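Phenylalanine/tyrosine ammonia-lyase (Rhodosporidium toruloides, PDB 1Y2M) catalyses the non-oxidative deamination of L-phenylalanine and L-tyrosine to trans-cinnamate and p-coumarate, releasing ammonium, and works as a homotetramer. Local coordinates at residues K424-L429 with R511-S516; N486-H491 with N503-I508; I432-F437 with A476-L481; V42-I47 with S377-A382; Q663-F668 with G705-V710. One frame throughout, in Å; residues are numbered along the deposited sequence.

Contact 1. Residues K424-L429 with R511-S516; sequences KTRLGL and RRTTES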
# COMPACT_ATOMS: atom_id res chain seq x y z
N LYS B 424 13.47 -2.17 1.19
CA LYS B 424 13.69 -2.91 2.45
C LYS B 424 14.00 -1.98 3.61
O LYS B 424 13.51 -2.13 4.74
CB LYS B 424 14.84 -3.94 2.34
CG LYS B 424 14.66 -5.00 1.27
CD LYS B 424 16.03 -5.67 0.85
CE LYS B 424 16.98 -5.80 2.03
NZ LYS B 424 17.77 -4.59 2.51
N THR B 425 14.82 -0.96 3.34
CA THR B 425 15.19 -0.05 4.43
C THR B 425 13.95 0.73 4.88
O THR B 425 13.78 0.99 6.08
CB THR B 425 16.33 0.86 3.98
OG1 THR B 425 17.48 0.05 3.66
CG2 THR B 425 16.71 1.94 5.05
N ARG B 426 13.06 1.13 3.96
CA ARG B 426 11.93 1.98 4.37
C ARG B 426 10.95 1.17 5.24
O ARG B 426 10.35 1.68 6.20
CB ARG B 426 11.25 2.53 3.12
CG ARG B 426 10.35 3.69 3.43
CD ARG B 426 9.91 4.45 2.20
NE ARG B 426 9.25 3.63 1.17
CZ ARG B 426 9.83 3.13 0.06
NH1 ARG B 426 9.09 2.43 -0.79
NH2 ARG B 426 11.10 3.29 -0.24
N LEU B 427 10.84 -0.09 4.94
CA LEU B 427 9.98 -0.95 5.73
C LEU B 427 10.64 -1.13 7.09
O LEU B 427 9.98 -1.02 8.12
CB LEU B 427 9.74 -2.30 5.02
CG LEU B 427 8.83 -3.27 5.79
CD1 LEU B 427 7.50 -2.71 6.19
CD2 LEU B 427 8.68 -4.50 4.97
N GLY B 428 11.94 -1.36 7.11
CA GLY B 428 12.66 -1.39 8.40
C GLY B 428 12.51 -0.18 9.29
O GLY B 428 12.32 -0.30 10.49
N LEU B 429 12.56 1.00 8.68
CA LEU B 429 12.39 2.28 9.41
C LEU B 429 11.00 2.31 10.07
O LEU B 429 10.83 2.79 11.21
CB LEU B 429 12.62 3.48 8.50
CG LEU B 429 14.05 3.62 7.99
CD1 LEU B 429 14.13 4.62 6.85
CD2 LEU B 429 15.01 3.96 9.15
N ARG B 511 14.09 8.58 -2.29
CA ARG B 511 13.44 9.79 -1.78
C ARG B 511 12.49 9.45 -0.67
O ARG B 511 12.49 10.14 0.38
CB ARG B 511 12.74 10.55 -2.90
CG ARG B 511 13.69 11.37 -3.81
CD ARG B 511 13.03 12.01 -4.99
NE ARG B 511 11.79 12.59 -4.56
CZ ARG B 511 10.59 12.42 -5.12
NH1 ARG B 511 10.41 11.70 -6.23
NH2 ARG B 511 9.56 12.96 -4.49
N ARG B 512 11.69 8.41 -0.88
CA ARG B 512 10.73 8.05 0.17
C ARG B 512 11.44 7.53 1.40
O ARG B 512 11.07 7.88 2.54
CB ARG B 512 9.69 7.06 -0.37
CG ARG B 512 8.81 7.57 -1.48
CD ARG B 512 8.12 8.87 -1.07
NE ARG B 512 7.18 9.31 -2.09
CZ ARG B 512 6.88 10.55 -2.39
NH1 ARG B 512 7.61 11.59 -1.93
NH2 ARG B 512 5.93 10.74 -3.32
N THR B 513 12.51 6.75 1.22
CA THR B 513 13.24 6.25 2.40
C THR B 513 13.93 7.42 3.15
O THR B 513 14.02 7.37 4.36
CB THR B 513 14.26 5.19 1.95
OG1 THR B 513 13.54 4.18 1.24
CG2 THR B 513 15.05 4.65 3.15
N THR B 514 14.42 8.47 2.43
CA THR B 514 15.01 9.64 3.04
C THR B 514 13.97 10.34 3.88
O THR B 514 14.28 10.80 4.99
CB THR B 514 15.57 10.55 1.95
OG1 THR B 514 16.62 9.87 1.22
CG2 THR B 514 16.10 11.80 2.54
N GLU B 515 12.71 10.40 3.41
CA GLU B 515 11.64 11.02 4.18
C GLU B 515 11.35 10.16 5.42
O GLU B 515 11.15 10.70 6.52
CB GLU B 515 10.39 11.20 3.35
CG GLU B 515 9.34 12.01 4.12
CD GLU B 515 8.10 12.44 3.33
OE1 GLU B 515 8.01 12.22 2.09
OE2 GLU B 515 7.19 13.03 3.99
N SER B 516 11.36 8.83 5.28
CA SER B 516 11.16 7.98 6.45
C SER B 516 12.29 8.18 7.47
O SER B 516 12.04 8.23 8.68
CB SER B 516 11.08 6.51 6.09
OG SER B 516 9.88 6.29 5.37
O HOH W 1 8.80 4.15 6.62
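R426 and R512 lie side by side and point the same way, yet their guanidinium planes stand 80° apart, and the two groups never meet: CB of R512 sits over one face of the R426 guanidinium, shifted toward its rim. At the edge of that same group, NH2 of R426 donates to OG1 of T513 over 3.0 Å, with the acceptor close to the guanidinium plane. The chain gets there by running out with CG anti to the backbone N (chi1 -164°) and then bending at chi3. An arginine suits this buried place because its methylenes pack while its nitrogens are all engaged: NE reaches L484 O, NH1 pairs with E423 and N486 O, and NH2 also meets S509. T513 OG1 is also hydrogen-bonded to M422 O and S509 O.

Lower on the arginine, CG rests 3.3 Å from OG of S516. A water bridges the helices here, accepting from S516 OG at 2.7 Å and donating to R426 O. On the other flank T425 and T513 cross at about a right angle, methyl against methyl, CG2 to CG2 at 3.7 Å. CD1 of L429 closes the row, 3.7 Å from CB of S516.

The short side chains of threonine and serine are consistent with the 9.1 Å between the segment axes, which run at 21° to parallel. Helix 416-443 and helix 506-560 thus run side by side in the helical bundle, with T425 leaning on helix 273-303, S516 on helix 468-484, and R512 paired with E515 of the second subunit.

Contact 2. Residues N486-H491 with N503-I508; sequences NPVTTH and NSLALI
At the edge of the H491 imidazole, in the ring plane, lies P487 O; the ring also meets H491 of the fourth subunit, planes about 35° apart. The closest approach of H491 to L505 is by backbone, its carbonyl carbon 3.9 Å from CD1 of L505. The same methyl sits 3.5 Å from V488 O, the carbonyl that also accepts from H491 N, so L505 brings its tip against the turn made by V488 to H491. Its CG is anti to the carbonyl carbon (chi1 -55°), and leucine's branched end lets one methyl meet both V488 O and the backbone of H491.

L505 holds the N-cap position of helix 506-560, and just before it S504 OG accepts from A506 N at 3.1 Å, an ST turn at the start of this long helix; the same OG is hydrogen-bonded to S210 O.

V488 brings one methyl to two partners. Its CG1, anti to the backbone N at chi1 163°, touches CB of L505 at 3.8 Å and CG2 of I508 at 3.9 Å; the valine and isoleucine side chains cross at about a right angle, and these beta-branched residues present methyls close to their backbones. At the far end T489 turns two ways: CG2 rests 3.5 Å from S504 O, while OG1 bonds to E423.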
# COMPACT_ATOMS: atom_id res chain seq x y z
N ASN B 486 4.98 1.43 2.18
CA ASN B 486 4.49 0.70 1.00
C ASN B 486 5.51 0.79 -0.11
O ASN B 486 6.24 1.78 -0.21
CB ASN B 486 3.13 1.23 0.52
CG ASN B 486 2.05 1.01 1.55
OD1 ASN B 486 1.88 -0.14 2.04
ND2 ASN B 486 1.36 2.09 1.93
N PRO B 487 5.59 -0.26 -0.92
CA PRO B 487 6.63 -0.23 -1.97
C PRO B 487 6.33 0.75 -3.10
O PRO B 487 5.18 0.97 -3.46
CB PRO B 487 6.62 -1.65 -2.52
CG PRO B 487 5.28 -2.21 -2.20
CD PRO B 487 4.88 -1.56 -0.88
N VAL B 488 7.40 1.36 -3.62
CA VAL B 488 7.31 2.12 -4.85
C VAL B 488 7.48 1.24 -6.07
O VAL B 488 6.86 1.49 -7.11
CB VAL B 488 8.44 3.19 -4.83
CG1 VAL B 488 8.77 3.80 -6.20
CG2 VAL B 488 8.16 4.27 -3.78
N THR B 489 8.23 0.14 -5.93
CA THR B 489 8.60 -0.67 -7.08
C THR B 489 7.52 -1.51 -7.74
O THR B 489 7.72 -2.03 -8.84
CB THR B 489 9.79 -1.53 -6.76
OG1 THR B 489 9.46 -2.43 -5.69
CG2 THR B 489 10.99 -0.70 -6.41
N THR B 490 6.34 -1.57 -7.14
CA THR B 490 5.17 -2.19 -7.75
C THR B 490 4.41 -1.22 -8.66
O THR B 490 3.32 -1.57 -9.16
CB THR B 490 4.20 -2.64 -6.65
OG1 THR B 490 3.94 -1.56 -5.75
CG2 THR B 490 4.78 -3.82 -5.89
N HIS B 491 4.94 -0.02 -8.85
CA HIS B 491 4.26 1.03 -9.64
C HIS B 491 4.96 1.35 -10.96
O HIS B 491 4.76 2.41 -11.56
CB HIS B 491 4.06 2.30 -8.79
CG HIS B 491 3.14 2.03 -7.65
ND1 HIS B 491 1.79 1.93 -7.85
CD2 HIS B 491 3.36 1.74 -6.34
CE1 HIS B 491 1.20 1.62 -6.70
NE2 HIS B 491 2.13 1.44 -5.79
N ASN B 503 11.57 -0.77 -15.18
CA ASN B 503 12.44 0.33 -14.73
C ASN B 503 12.44 0.31 -13.20
O ASN B 503 11.41 -0.02 -12.61
CB ASN B 503 12.01 1.68 -15.28
CG ASN B 503 10.52 1.90 -15.13
OD1 ASN B 503 10.06 2.40 -14.11
ND2 ASN B 503 9.78 1.59 -16.19
N SER B 504 13.59 0.58 -12.58
CA SER B 504 13.80 0.30 -11.16
C SER B 504 13.06 1.23 -10.18
O SER B 504 12.82 0.82 -9.00
CB SER B 504 15.27 0.29 -10.77
OG SER B 504 15.78 1.60 -10.66
N LEU B 505 12.86 2.49 -10.59
CA LEU B 505 12.28 3.52 -9.71
C LEU B 505 13.14 3.75 -8.43
O LEU B 505 12.64 4.25 -7.39
CB LEU B 505 10.83 3.18 -9.34
CG LEU B 505 9.89 2.96 -10.51
CD1 LEU B 505 8.54 2.52 -9.95
CD2 LEU B 505 9.83 4.29 -11.30
N ALA B 506 14.45 3.50 -8.55
CA ALA B 506 15.32 3.57 -7.37
C ALA B 506 15.33 4.97 -6.77
O ALA B 506 15.34 5.09 -5.55
CB ALA B 506 16.73 3.15 -7.71
N LEU B 507 15.42 6.03 -7.59
CA LEU B 507 15.56 7.36 -7.02
C LEU B 507 14.29 7.75 -6.23
O LEU B 507 14.35 8.40 -5.18
CB LEU B 507 15.90 8.43 -8.06
CG LEU B 507 16.16 9.79 -7.40
CD1 LEU B 507 17.35 9.83 -6.39
CD2 LEU B 507 16.39 10.80 -8.48
N ILE B 508 13.15 7.41 -6.82
CA ILE B 508 11.85 7.68 -6.12
C ILE B 508 11.82 6.90 -4.80
O ILE B 508 11.46 7.41 -3.73
CB ILE B 508 10.64 7.37 -6.96
CG1 ILE B 508 10.62 8.19 -8.26
CG2 ILE B 508 9.34 7.63 -6.18
CD1 ILE B 508 9.62 7.66 -9.30

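Contact 3. Residues I432-F437 with A476-L481; sequences IGKLNF and AYTSEL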
# COMPACT_ATOMS: atom_id res chain seq x y z
N ILE B 432 11.22 -0.10 13.12
CA ILE B 432 11.91 0.58 14.22
C ILE B 432 10.95 1.58 14.85
O ILE B 432 10.75 1.62 16.07
CB ILE B 432 13.17 1.35 13.72
CG1 ILE B 432 14.22 0.38 13.15
CG2 ILE B 432 13.76 2.20 14.86
CD1 ILE B 432 15.34 1.05 12.40
N GLY B 433 10.33 2.43 14.02
CA GLY B 433 9.38 3.43 14.54
C GLY B 433 8.25 2.78 15.37
O GLY B 433 7.93 3.24 16.48
N LYS B 434 7.61 1.73 14.88
CA LYS B 434 6.57 1.07 15.65
C LYS B 434 7.11 0.58 17.00
O LYS B 434 6.48 0.80 18.02
CB LYS B 434 5.97 -0.06 14.83
CG LYS B 434 4.87 -0.78 15.56
CD LYS B 434 3.62 0.06 15.80
CE LYS B 434 2.54 -0.79 16.45
NZ LYS B 434 1.14 -0.19 16.56
N LEU B 435 8.30 -0.00 17.03
CA LEU B 435 8.89 -0.43 18.30
C LEU B 435 9.06 0.69 19.30
O LEU B 435 8.57 0.64 20.44
CB LEU B 435 10.26 -1.07 18.05
CG LEU B 435 10.87 -1.70 19.33
CD1 LEU B 435 9.94 -2.88 19.85
CD2 LEU B 435 12.26 -2.17 19.09
N ASN B 436 9.78 1.72 18.88
CA ASN B 436 10.06 2.79 19.82
C ASN B 436 8.76 3.53 20.17
O ASN B 436 8.60 3.99 21.29
CB ASN B 436 11.15 3.74 19.26
CG ASN B 436 12.49 3.02 19.14
OD1 ASN B 436 12.95 2.78 18.07
ND2 ASN B 436 13.10 2.65 20.28
N PHE B 437 7.83 3.67 19.24
CA PHE B 437 6.54 4.30 19.62
C PHE B 437 5.91 3.46 20.76
O PHE B 437 5.39 3.99 21.74
CB PHE B 437 5.58 4.27 18.44
CG PHE B 437 4.16 4.54 18.83
CD1 PHE B 437 3.76 5.78 19.29
CD2 PHE B 437 3.24 3.54 18.76
CE1 PHE B 437 2.46 6.02 19.68
CE2 PHE B 437 1.92 3.75 19.16
CZ PHE B 437 1.54 5.01 19.61
N ALA B 476 1.52 10.11 15.59
CA ALA B 476 1.41 10.72 14.26
C ALA B 476 2.62 10.31 13.39
O ALA B 476 2.52 10.03 12.18
CB ALA B 476 1.36 12.22 14.39
N TYR B 477 3.81 10.36 13.98
CA TYR B 477 5.02 10.04 13.20
C TYR B 477 4.97 8.59 12.79
O TYR B 477 5.34 8.24 11.66
CB TYR B 477 6.27 10.34 14.02
CG TYR B 477 6.42 11.74 14.53
CD1 TYR B 477 5.98 12.86 13.83
CD2 TYR B 477 7.02 11.96 15.80
CE1 TYR B 477 6.17 14.18 14.36
CE2 TYR B 477 7.20 13.29 16.34
CZ TYR B 477 6.75 14.38 15.62
OH TYR B 477 6.93 15.65 16.14
N THR B 478 4.52 7.73 13.70
CA THR B 478 4.46 6.31 13.45
C THR B 478 3.46 6.04 12.31
O THR B 478 3.75 5.26 11.38
CB THR B 478 4.12 5.56 14.74
OG1 THR B 478 5.12 5.87 15.71
CG2 THR B 478 4.07 4.10 14.55
N SER B 479 2.30 6.69 12.32
CA SER B 479 1.32 6.49 11.24
C SER B 479 1.94 6.88 9.91
O SER B 479 1.83 6.17 8.91
CB SER B 479 0.11 7.38 11.45
OG SER B 479 -0.60 7.04 12.64
N GLU B 480 2.63 8.02 9.90
CA GLU B 480 3.26 8.51 8.66
C GLU B 480 4.31 7.54 8.12
O GLU B 480 4.32 7.25 6.92
CB GLU B 480 3.83 9.91 8.86
CG GLU B 480 4.35 10.47 7.57
CD GLU B 480 4.63 11.98 7.63
OE1 GLU B 480 4.11 12.66 8.57
OE2 GLU B 480 5.40 12.48 6.74
N LEU B 481 5.11 6.97 9.03
CA LEU B 481 6.04 5.91 8.63
C LEU B 481 5.35 4.73 7.98
O LEU B 481 5.89 4.14 7.03
CB LEU B 481 6.87 5.45 9.81
CG LEU B 481 7.93 6.44 10.27
CD1 LEU B 481 8.46 6.08 11.71
CD2 LEU B 481 9.08 6.55 9.27
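T478 is the most covered residue here and packs on F437, K434 and G433. T478 and F437 cross at about a right angle, and OG1 of T478 lies 3.2 Å from CB of F437 and 3.5 Å from its CG, near the root of the ring. The phenylalanine has CG anti to the backbone N (chi1 164°), beside the hydroxyl oxygen, and its side chain also touches A474 and A475 of the facing helix. The other branch of the threonine, CG2, lies 4.1 Å from CA of K434. A beta-branched residue suits the spot, since one arm goes to each neighbour. The segment axes are 9.3 Å apart.

Glycine makes the second kind of contact, backbone against side chain. CD1 of L481 reaches CA of G433 at 4.0 Å and occupies the place that a beta carbon on residue 433 would need. G433 and T478 are also the closest residues by backbone, their CA atoms 5.8 Å apart.

The polar groups find their partners outside the pair. T478 OG1 is hydrogen-bonded to A474 O, one turn back in its own helix, so a buried hydroxyl is satisfied while its oxygen faces carbon. K434 sends its ammonium group to Q493 of the second subunit and V492 O of the third.

At 159° between their directions, the segments belong to antiparallel neighbours, helix 416-443 and helix 468-484, in the long-helix bundle that is characteristic of the PAL/histidase family. F437 lies about 12 Å, side chain to side chain, from the cinnamate-binding K468.

Contact 4. Residues V42-I47 with S377-A382; sequences VTQVDI and SDLIHA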
# COMPACT_ATOMS: atom_id res chain seq x y z
N VAL B 42 30.37 -9.87 11.35
CA VAL B 42 30.33 -8.42 11.12
C VAL B 42 29.09 -7.88 11.76
O VAL B 42 28.06 -8.56 11.80
CB VAL B 42 30.31 -8.06 9.66
CG1 VAL B 42 28.93 -8.40 9.02
CG2 VAL B 42 30.71 -6.58 9.46
N THR B 43 29.17 -6.67 12.28
CA THR B 43 28.03 -6.10 12.97
C THR B 43 27.78 -4.71 12.43
O THR B 43 28.64 -4.08 11.82
CB THR B 43 28.27 -5.99 14.48
OG1 THR B 43 29.38 -5.09 14.70
CG2 THR B 43 28.57 -7.36 15.10
N GLN B 44 26.60 -4.19 12.76
CA GLN B 44 26.24 -2.85 12.36
C GLN B 44 27.16 -1.85 13.03
O GLN B 44 27.60 -0.90 12.41
CB GLN B 44 24.77 -2.60 12.68
CG GLN B 44 24.28 -1.23 12.29
CD GLN B 44 22.78 -1.16 12.34
OE1 GLN B 44 22.21 -1.47 13.40
NE2 GLN B 44 22.11 -0.79 11.21
N VAL B 45 27.46 -2.05 14.31
CA VAL B 45 28.42 -1.17 14.95
C VAL B 45 29.77 -1.16 14.23
O VAL B 45 30.34 -0.07 14.04
CB VAL B 45 28.62 -1.53 16.47
CG1 VAL B 45 29.72 -0.63 17.08
CG2 VAL B 45 27.32 -1.35 17.28
N ASP B 46 30.29 -2.34 13.83
CA ASP B 46 31.55 -2.41 13.04
C ASP B 46 31.45 -1.54 11.76
O ASP B 46 32.38 -0.80 11.42
CB ASP B 46 31.86 -3.84 12.57
CG ASP B 46 32.23 -4.80 13.69
OD1 ASP B 46 32.64 -4.31 14.78
OD2 ASP B 46 32.13 -6.05 13.45
N ILE B 47 30.32 -1.68 11.06
CA ILE B 47 30.04 -0.95 9.83
C ILE B 47 30.00 0.57 10.06
O ILE B 47 30.61 1.36 9.34
CB ILE B 47 28.71 -1.44 9.20
CG1 ILE B 47 28.97 -2.85 8.64
CG2 ILE B 47 28.22 -0.45 8.15
CD1 ILE B 47 27.74 -3.64 8.15
N SER B 377 19.58 -7.17 9.92
CA SER B 377 20.18 -8.01 8.90
C SER B 377 19.96 -7.40 7.52
O SER B 377 20.84 -7.46 6.69
CB SER B 377 19.68 -9.48 8.95
OG SER B 377 20.47 -10.30 8.12
N ASP B 378 18.77 -6.83 7.29
CA ASP B 378 18.45 -6.20 6.03
C ASP B 378 19.33 -4.99 5.82
O ASP B 378 19.83 -4.78 4.70
CB ASP B 378 16.98 -5.78 5.99
CG ASP B 378 16.06 -6.92 5.76
OD1 ASP B 378 16.52 -8.02 5.39
OD2 ASP B 378 14.82 -6.68 5.88
N LEU B 379 19.59 -4.21 6.86
CA LEU B 379 20.46 -3.06 6.67
C LEU B 379 21.91 -3.45 6.35
O LEU B 379 22.56 -2.82 5.54
CB LEU B 379 20.44 -2.20 7.92
CG LEU B 379 19.10 -1.51 8.22
CD1 LEU B 379 19.07 -0.90 9.61
CD2 LEU B 379 18.79 -0.51 7.12
N ILE B 380 22.40 -4.50 6.99
CA ILE B 380 23.73 -5.03 6.65
C ILE B 380 23.82 -5.60 5.21
O ILE B 380 24.81 -5.42 4.48
CB ILE B 380 24.12 -6.09 7.68
CG1 ILE B 380 24.22 -5.45 9.07
CG2 ILE B 380 25.41 -6.85 7.30
CD1 ILE B 380 24.47 -6.46 10.17
N HIS B 381 22.75 -6.27 4.80
CA HIS B 381 22.66 -6.73 3.41
C HIS B 381 22.67 -5.55 2.43
O HIS B 381 23.48 -5.50 1.46
CB HIS B 381 21.36 -7.53 3.24
CG HIS B 381 21.22 -8.19 1.90
ND1 HIS B 381 20.74 -7.52 0.79
CD2 HIS B 381 21.44 -9.46 1.50
CE1 HIS B 381 20.69 -8.36 -0.23
NE2 HIS B 381 21.11 -9.53 0.17
N ALA B 382 21.85 -4.55 2.70
CA ALA B 382 21.82 -3.37 1.87
C ALA B 382 23.21 -2.73 1.77
O ALA B 382 23.63 -2.26 0.68
CB ALA B 382 20.86 -2.37 2.38
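The chain enters helix 44-52 through an extended V42 and T43, and Q44 comes opposite I380 of the facing helix, CA to CA at 6.6 Å. I380 is the central side chain: CG2, anti to the backbone N, meets CG1 of V42 at 4.2 Å and CD1 of I47 at 4.1 Å, while its own CD1 lies 4.0 Å from Q44 N, whose hydrogen bond goes to E327. I47 and I380 meet obliquely. Beta-branched aliphatics suit this surface, since they carry methyls close to the backbone, and one isoleucine here meets both the approach to a helix and its first turn.

Q44 runs with CG anti to the backbone N (chi1 -179°) and stays extended beyond it, which brings the amide beside L379. There NE2 lies 3.4 Å from CD1 of L379, a contact of amide and methyl. The amide is buried, but NE2 bonds to H287 and OE1 to S290, both on helix 273-303; glutamine can touch a methyl and still use both polar atoms.

T43 and D46 turn their polar groups to each other. D46 N donates to T43 OG1 over 3.0 Å at 164°, and T43 N returns the bond to D46 OD2, which it meets from above the carboxylate plane. This reciprocal pair is a capping box at the N-terminus of helix 44-52, whose first turn, with V42 just before it, packs on helix 368-391 through V42, Q44 and I47.

Contact 5. Residues Q663-F668 with G705-V710; sequences QILYAF and GRINNV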
# COMPACT_ATOMS: atom_id res chain seq x y z
N GLN B 663 24.74 6.91 30.51
CA GLN B 663 25.04 8.25 31.00
C GLN B 663 25.66 9.13 29.88
O GLN B 663 25.51 10.37 29.87
CB GLN B 663 25.97 8.14 32.21
CG GLN B 663 26.24 9.47 32.95
CD GLN B 663 27.19 9.25 34.13
OE1 GLN B 663 27.03 8.30 34.89
NE2 GLN B 663 28.22 10.10 34.24
N ILE B 664 26.37 8.51 28.94
CA ILE B 664 26.98 9.24 27.82
C ILE B 664 25.95 10.02 27.05
O ILE B 664 26.15 11.23 26.71
CB ILE B 664 27.79 8.29 26.92
CG1 ILE B 664 28.95 7.73 27.72
CG2 ILE B 664 28.32 9.03 25.69
CD1 ILE B 664 29.71 6.52 27.04
N LEU B 665 24.85 9.34 26.72
CA LEU B 665 23.79 9.95 25.92
C LEU B 665 23.04 10.97 26.79
O LEU B 665 22.66 12.05 26.35
CB LEU B 665 22.83 8.90 25.37
CG LEU B 665 21.81 9.39 24.31
CD1 LEU B 665 22.43 10.31 23.31
CD2 LEU B 665 21.09 8.26 23.64
N TYR B 666 22.80 10.62 28.05
CA TYR B 666 22.15 11.54 28.98
C TYR B 666 22.90 12.88 29.05
O TYR B 666 22.34 13.95 28.87
CB TYR B 666 22.09 10.91 30.37
CG TYR B 666 21.47 11.76 31.46
CD1 TYR B 666 20.13 11.62 31.79
CD2 TYR B 666 22.22 12.65 32.19
CE1 TYR B 666 19.53 12.39 32.79
CE2 TYR B 666 21.64 13.44 33.20
CZ TYR B 666 20.31 13.29 33.50
OH TYR B 666 19.70 14.02 34.50
N ALA B 667 24.21 12.79 29.32
CA ALA B 667 25.07 13.98 29.39
C ALA B 667 25.08 14.73 28.07
O ALA B 667 25.05 15.94 28.05
CB ALA B 667 26.50 13.59 29.80
N PHE B 668 25.10 14.00 26.95
CA PHE B 668 25.11 14.69 25.66
C PHE B 668 23.91 15.59 25.49
O PHE B 668 24.02 16.74 25.08
CB PHE B 668 25.12 13.66 24.53
CG PHE B 668 25.04 14.26 23.16
CD1 PHE B 668 26.09 15.04 22.66
CD2 PHE B 668 23.91 14.04 22.35
CE1 PHE B 668 26.03 15.61 21.38
CE2 PHE B 668 23.85 14.59 21.09
CZ PHE B 668 24.92 15.37 20.59
N GLY B 705 24.11 14.59 12.31
CA GLY B 705 25.04 13.51 12.64
C GLY B 705 25.90 13.80 13.87
O GLY B 705 26.78 12.98 14.22
N ARG B 706 25.66 14.92 14.56
CA ARG B 706 26.34 15.19 15.81
C ARG B 706 26.23 14.06 16.83
O ARG B 706 27.22 13.71 17.53
CB ARG B 706 25.86 16.49 16.45
CG ARG B 706 26.71 16.95 17.57
CD ARG B 706 26.24 18.25 18.14
NE ARG B 706 27.04 18.64 19.28
CZ ARG B 706 26.84 19.74 20.01
NH1 ARG B 706 25.83 20.55 19.75
NH2 ARG B 706 27.65 20.03 20.99
N ILE B 707 25.07 13.40 16.85
CA ILE B 707 24.80 12.31 17.80
C ILE B 707 25.59 11.04 17.44
O ILE B 707 25.77 10.12 18.25
CB ILE B 707 23.31 11.99 17.85
CG1 ILE B 707 22.98 11.28 19.14
CG2 ILE B 707 22.85 11.24 16.56
CD1 ILE B 707 21.54 11.24 19.39
N ASN B 708 26.07 10.97 16.20
CA ASN B 708 26.66 9.72 15.71
C ASN B 708 27.85 9.24 16.49
O ASN B 708 27.88 8.07 16.87
CB ASN B 708 27.04 9.78 14.24
CG ASN B 708 25.81 10.01 13.33
OD1 ASN B 708 24.66 9.87 13.76
ND2 ASN B 708 26.09 10.41 12.05
N ASN B 709 28.80 10.12 16.78
CA ASN B 709 29.97 9.70 17.59
C ASN B 709 29.61 9.36 19.03
O ASN B 709 30.31 8.61 19.67
CB ASN B 709 31.08 10.74 17.53
CG ASN B 709 31.86 10.70 16.19
OD1 ASN B 709 31.89 9.68 15.47
ND2 ASN B 709 32.53 11.81 15.87
N VAL B 710 28.52 9.91 19.52
CA VAL B 710 27.97 9.56 20.84
C VAL B 710 27.48 8.12 20.90
O VAL B 710 27.82 7.41 21.81
CB VAL B 710 26.86 10.53 21.25
CG1 VAL B 710 26.41 10.26 22.66
CG2 VAL B 710 27.33 11.94 21.11
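V710 and F668 make the tight part of this contact. CG2 of V710 stands over one face of the F668 ring, 3.8 Å from its centroid and 15° off the ring normal, a CH-pi contact displaced toward the rim on the CD1 side. F668 CG is anti to the backbone N (chi1 176°). The other valine methyl, CG1, fits between I664 CG2 at 3.8 Å and L665 CD1 at 4.0 Å, so a short beta-branched residue serves three partners with two methyls. I707 adds CG1 beside F668 CE2 at 3.9 Å, its side chain at about a right angle to that of the phenylalanine.

Here two short C-terminal segments of the chain pack together: helix 662-672 and the turn that leads into helix 708-714. G705, with positive phi, ends the preceding helix, a backbone shape that a residue without a beta carbon adopts readily. L665 also rests on M299 and L528 of the long helices 273-303 and 506-560, which ties this pair to the bundle.

Toward solvent the packing thins out. R706 is exposed; its chain, extended from CG to NE, passes the edge of the F668 ring, with CG 3.8 Å from CZ and the guanidinium plane turned 87° from the ring. Its methylenes shield the aromatic edge, while NH2 forms a salt bridge with E672, farther along helix 662-672.

How the contacts relate
Contacts 1 and 3 share helix 416-443, and contacts 1 and 2 share helix 506-560, their centres 12 Å from contact 1 in each case. R426 and N486 join contacts 1 and 2, while S516 packs on L481 of contact 3. Along the chain, contacts 2 and 3 are nested inside the loop that contact 1 closes. Contact 4 closes earlier and brings the N-terminal region to helix 368-391; K424 of contact 1 reaches D378 there. Contact 5, last in sequence, stands apart, with nearest atoms about 9 Å from contact 4. Contacts 1 to 4 all touch the third subunit, so the bundle they pack is also part of the tetramer interface.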